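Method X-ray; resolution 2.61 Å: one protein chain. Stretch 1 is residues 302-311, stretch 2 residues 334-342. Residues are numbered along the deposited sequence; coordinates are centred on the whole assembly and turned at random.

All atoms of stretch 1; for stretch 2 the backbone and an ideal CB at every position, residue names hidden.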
# COMPACT_ATOMS: atom_id res chain seq x y z
N LEU A 302 -3.45 -29.69 -26.05
CA LEU A 302 -2.48 -30.02 -25.02
C LEU A 302 -1.26 -29.11 -25.12
O LEU A 302 -0.95 -28.37 -24.19
CB LEU A 302 -2.06 -31.49 -25.15
CG LEU A 302 -0.93 -31.90 -24.18
CD1 LEU A 302 -1.31 -31.61 -22.71
CD2 LEU A 302 -0.47 -33.34 -24.37
N LYS A 303 -0.59 -29.14 -26.27
CA LYS A 303 0.56 -28.26 -26.47
C LYS A 303 0.16 -26.78 -26.45
O LYS A 303 0.98 -25.94 -26.08
CB LYS A 303 1.29 -28.62 -27.77
CG LYS A 303 2.53 -27.76 -28.02
CD LYS A 303 3.30 -28.23 -29.22
CE LYS A 303 3.17 -29.74 -29.35
NZ LYS A 303 4.23 -30.44 -28.57
N ALA A 304 -1.09 -26.46 -26.78
CA ALA A 304 -1.54 -25.08 -26.68
C ALA A 304 -1.48 -24.56 -25.24
O ALA A 304 -1.34 -23.35 -25.03
CB ALA A 304 -2.96 -24.95 -27.21
N LEU A 305 -1.63 -25.45 -24.25
CA LEU A 305 -1.73 -25.01 -22.86
C LEU A 305 -0.71 -25.61 -21.91
O LEU A 305 -0.73 -25.25 -20.73
CB LEU A 305 -3.15 -25.26 -22.31
CG LEU A 305 -4.19 -24.44 -23.07
CD1 LEU A 305 -5.38 -25.29 -23.38
CD2 LEU A 305 -4.58 -23.14 -22.36
N PHE A 306 0.17 -26.50 -22.36
CA PHE A 306 1.20 -27.06 -21.49
C PHE A 306 2.49 -27.20 -22.27
O PHE A 306 2.48 -27.45 -23.48
CB PHE A 306 0.80 -28.44 -20.90
CG PHE A 306 -0.31 -28.36 -19.88
CD1 PHE A 306 -1.63 -28.27 -20.28
CD2 PHE A 306 -0.02 -28.36 -18.53
CE1 PHE A 306 -2.65 -28.19 -19.35
CE2 PHE A 306 -1.02 -28.31 -17.60
CZ PHE A 306 -2.34 -28.22 -18.00
N LYS A 307 3.60 -27.04 -21.56
CA LYS A 307 4.92 -26.97 -22.15
C LYS A 307 5.85 -27.80 -21.29
O LYS A 307 5.51 -28.16 -20.16
CB LYS A 307 5.42 -25.52 -22.22
CG LYS A 307 5.35 -24.80 -20.85
CD LYS A 307 6.02 -23.42 -20.80
CE LYS A 307 6.97 -23.29 -19.58
NZ LYS A 307 8.09 -22.32 -19.77
N THR A 308 7.00 -28.14 -21.83
CA THR A 308 8.08 -28.63 -20.99
C THR A 308 8.72 -27.44 -20.31
O THR A 308 8.93 -26.39 -20.93
CB THR A 308 9.10 -29.40 -21.82
OG1 THR A 308 8.45 -30.46 -22.53
CG2 THR A 308 10.16 -30.00 -20.93
N ALA A 309 8.98 -27.57 -19.01
CA ALA A 309 9.53 -26.45 -18.27
C ALA A 309 10.83 -26.86 -17.60
O ALA A 309 10.97 -28.01 -17.17
CB ALA A 309 8.53 -25.95 -17.22
N PRO A 310 11.80 -25.96 -17.50
CA PRO A 310 13.08 -26.31 -16.88
C PRO A 310 13.08 -26.07 -15.37
O PRO A 310 12.38 -25.21 -14.84
CB PRO A 310 14.06 -25.39 -17.60
CG PRO A 310 13.23 -24.17 -17.93
CD PRO A 310 11.81 -24.62 -18.11
N THR A 311 13.89 -26.88 -14.68
CA THR A 311 14.11 -26.75 -13.25
C THR A 311 15.61 -26.85 -13.00
O THR A 311 16.24 -27.83 -13.39
CB THR A 311 13.37 -27.84 -12.45
OG1 THR A 311 11.95 -27.70 -12.63
CG2 THR A 311 13.72 -27.75 -10.96
N UNK A 334 17.55 -21.96 -6.69
CA UNK A 334 16.58 -22.95 -7.11
C UNK A 334 15.53 -22.26 -7.96
O UNK A 334 15.00 -21.22 -7.56
CB UNK A 334 15.95 -23.65 -5.91
N UNK A 335 15.24 -22.84 -9.12
CA UNK A 335 14.17 -22.34 -9.97
C UNK A 335 13.42 -23.54 -10.53
O UNK A 335 14.03 -24.40 -11.16
CB UNK A 335 14.71 -21.45 -11.09
N UNK A 336 12.12 -23.58 -10.29
CA UNK A 336 11.26 -24.62 -10.85
C UNK A 336 10.17 -23.94 -11.65
O UNK A 336 9.30 -23.27 -11.08
CB UNK A 336 10.67 -25.51 -9.76
N UNK A 337 10.21 -24.11 -12.97
CA UNK A 337 9.23 -23.48 -13.84
C UNK A 337 7.97 -24.33 -13.93
O UNK A 337 8.04 -25.57 -13.95
CB UNK A 337 9.82 -23.25 -15.23
N UNK A 338 6.82 -23.67 -13.98
CA UNK A 338 5.56 -24.39 -14.08
C UNK A 338 5.35 -24.95 -15.47
O UNK A 338 5.64 -24.30 -16.47
CB UNK A 338 4.39 -23.48 -13.70
N UNK A 339 4.84 -26.17 -15.53
CA UNK A 339 4.68 -26.78 -16.85
C UNK A 339 3.39 -26.35 -17.54
O UNK A 339 3.33 -26.38 -18.77
CB UNK A 339 4.71 -28.30 -16.73
N UNK A 340 2.36 -25.95 -16.80
CA UNK A 340 1.24 -25.30 -17.48
C UNK A 340 1.72 -23.98 -18.06
O UNK A 340 2.61 -23.33 -17.51
CB UNK A 340 0.06 -25.08 -16.53
N UNK A 341 1.14 -23.60 -19.20
CA UNK A 341 1.62 -22.41 -19.87
C UNK A 341 1.24 -21.16 -19.11
O UNK A 341 2.00 -20.18 -19.11
CB UNK A 341 1.07 -22.34 -21.30
N UNK A 342 0.07 -21.17 -18.46
CA UNK A 342 -0.24 -20.27 -17.36
C UNK A 342 0.96 -20.21 -16.42
O UNK A 342 1.34 -21.23 -15.82
CB UNK A 342 -1.50 -20.72 -16.62

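Position 334 lies on an extended strand, and its CB has nothing of stretch 1 within 5.5 Å, so stretch 1 hardly restricts the choice. A long or flat side chain could still reach across. The residue is Phe334, whose ring extends at chi1 t until CE2 lies 4.3 Å from Thr311 CG2.

At 335 the CB points sideways and many residues would fit. The backbone does the work, its O lying 3.1 Å from Thr311 CA in a CA-H...O contact. The residue is Asp335, whose side chain takes no part.

Position 336 pairs with Thr311 across the antiparallel strands without hydrogen bonds, CA to CA 4.3 Å, and both side chains leave on the same face. With its CB 3.8 Å from Thr311 OG1, it would accept a beta-branched, apolar or polar residue. Gln336 packs its CG 3.4 Å from that OG1, while its end leads away and OE1 is bonded elsewhere in the structure.

At 337 the backbone N donates to Pro310 O at 3.1 Å, whatever the side chain, provided the residue is not proline. The CB points toward stretch 1, close to that same oxygen and 3.6 Å from Ala309 CB; a small residue would suit, or a longer one that turns aside. Lys307 NZ, 4.9 Å from the CB, would make an acid compatible. Glu337 turns its end away and makes no salt bridge with that lysine.

Position 338 points away and would tolerate much, as its phi/psi of -74/139 does not demand glycine. It is Gly338, whose O lies 3.4 Å from Ala309 CB.

At 339 the backbone O accepts from Lys307 N at 2.9 Å. The sideways CB has Ala309 CB and the Phe306 ring within reach, favouring a flexible apolar chain. Met339 carries its CE to 3.4 Å from Phe306 CD2.

Position 340 is bridged to Phe306, CA to CA 4.4 Å, and its CB sits 3.6 Å from Phe306 CE2. Small apolar residues look the safest choice. Ala340 packs its methyl against that ring.

Position 341 donates its N to Leu305 O at 2.9 Å. Beyond its CB, the carbonyl oxygens of Lys303, Ala304 and Leu305 invite a long donor. Arg341 fits: NE and NH2 both bond Lys303 O, at 2.8 and 2.7 Å, a forked grip on one acceptor, while Phe306 C and Lys307 CB lie over one guanidinium face.

At 342 nothing of stretch 1 lies within 5.5 Å of the CB, so stretch 1 does not restrict the choice. The backbone N of Glu342 donates to a water, which in turn donates to Leu305 O.

Stretch 2, residues 334-342: FDQEGMARE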
# COMPACT_ATOMS: atom_id res chain seq x y z
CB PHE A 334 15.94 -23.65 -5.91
CG PHE A 334 14.86 -24.64 -6.27
CD1 PHE A 334 13.54 -24.22 -6.43
CD2 PHE A 334 15.15 -25.99 -6.41
CE1 PHE A 334 12.55 -25.12 -6.76
CE2 PHE A 334 14.16 -26.90 -6.73
CZ PHE A 334 12.86 -26.46 -6.91
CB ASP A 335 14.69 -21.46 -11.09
CG ASP A 335 13.59 -20.71 -11.79
OD1 ASP A 335 12.41 -20.99 -11.51
OD2 ASP A 335 13.89 -19.82 -12.62
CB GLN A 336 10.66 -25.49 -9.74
CG GLN A 336 9.75 -26.59 -10.25
CD GLN A 336 8.88 -27.17 -9.16
OE1 GLN A 336 9.15 -26.97 -7.98
NE2 GLN A 336 7.83 -27.86 -9.55
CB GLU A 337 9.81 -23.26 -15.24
CG GLU A 337 10.59 -21.96 -15.39
CD GLU A 337 9.91 -20.80 -14.67
OE1 GLU A 337 10.62 -20.03 -13.98
OE2 GLU A 337 8.66 -20.64 -14.80
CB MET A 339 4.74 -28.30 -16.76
CG MET A 339 3.87 -28.88 -15.71
SD MET A 339 3.69 -30.60 -16.11
CE MET A 339 2.14 -30.52 -17.00
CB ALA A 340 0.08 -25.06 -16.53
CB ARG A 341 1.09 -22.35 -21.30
CG ARG A 341 1.86 -23.22 -22.24
CD ARG A 341 1.52 -22.81 -23.66
NE ARG A 341 1.95 -23.84 -24.58
CZ ARG A 341 3.19 -23.94 -25.05
NH1 ARG A 341 4.12 -23.06 -24.69
NH2 ARG A 341 3.50 -24.92 -25.88
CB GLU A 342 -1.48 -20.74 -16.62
CG GLU A 342 -2.51 -19.68 -16.41
CD GLU A 342 -3.65 -20.20 -15.58
OE1 GLU A 342 -3.81 -19.71 -14.43
OE2 GLU A 342 -4.36 -21.10 -16.06
O HOH W 1 -1.98 -23.31 -18.90
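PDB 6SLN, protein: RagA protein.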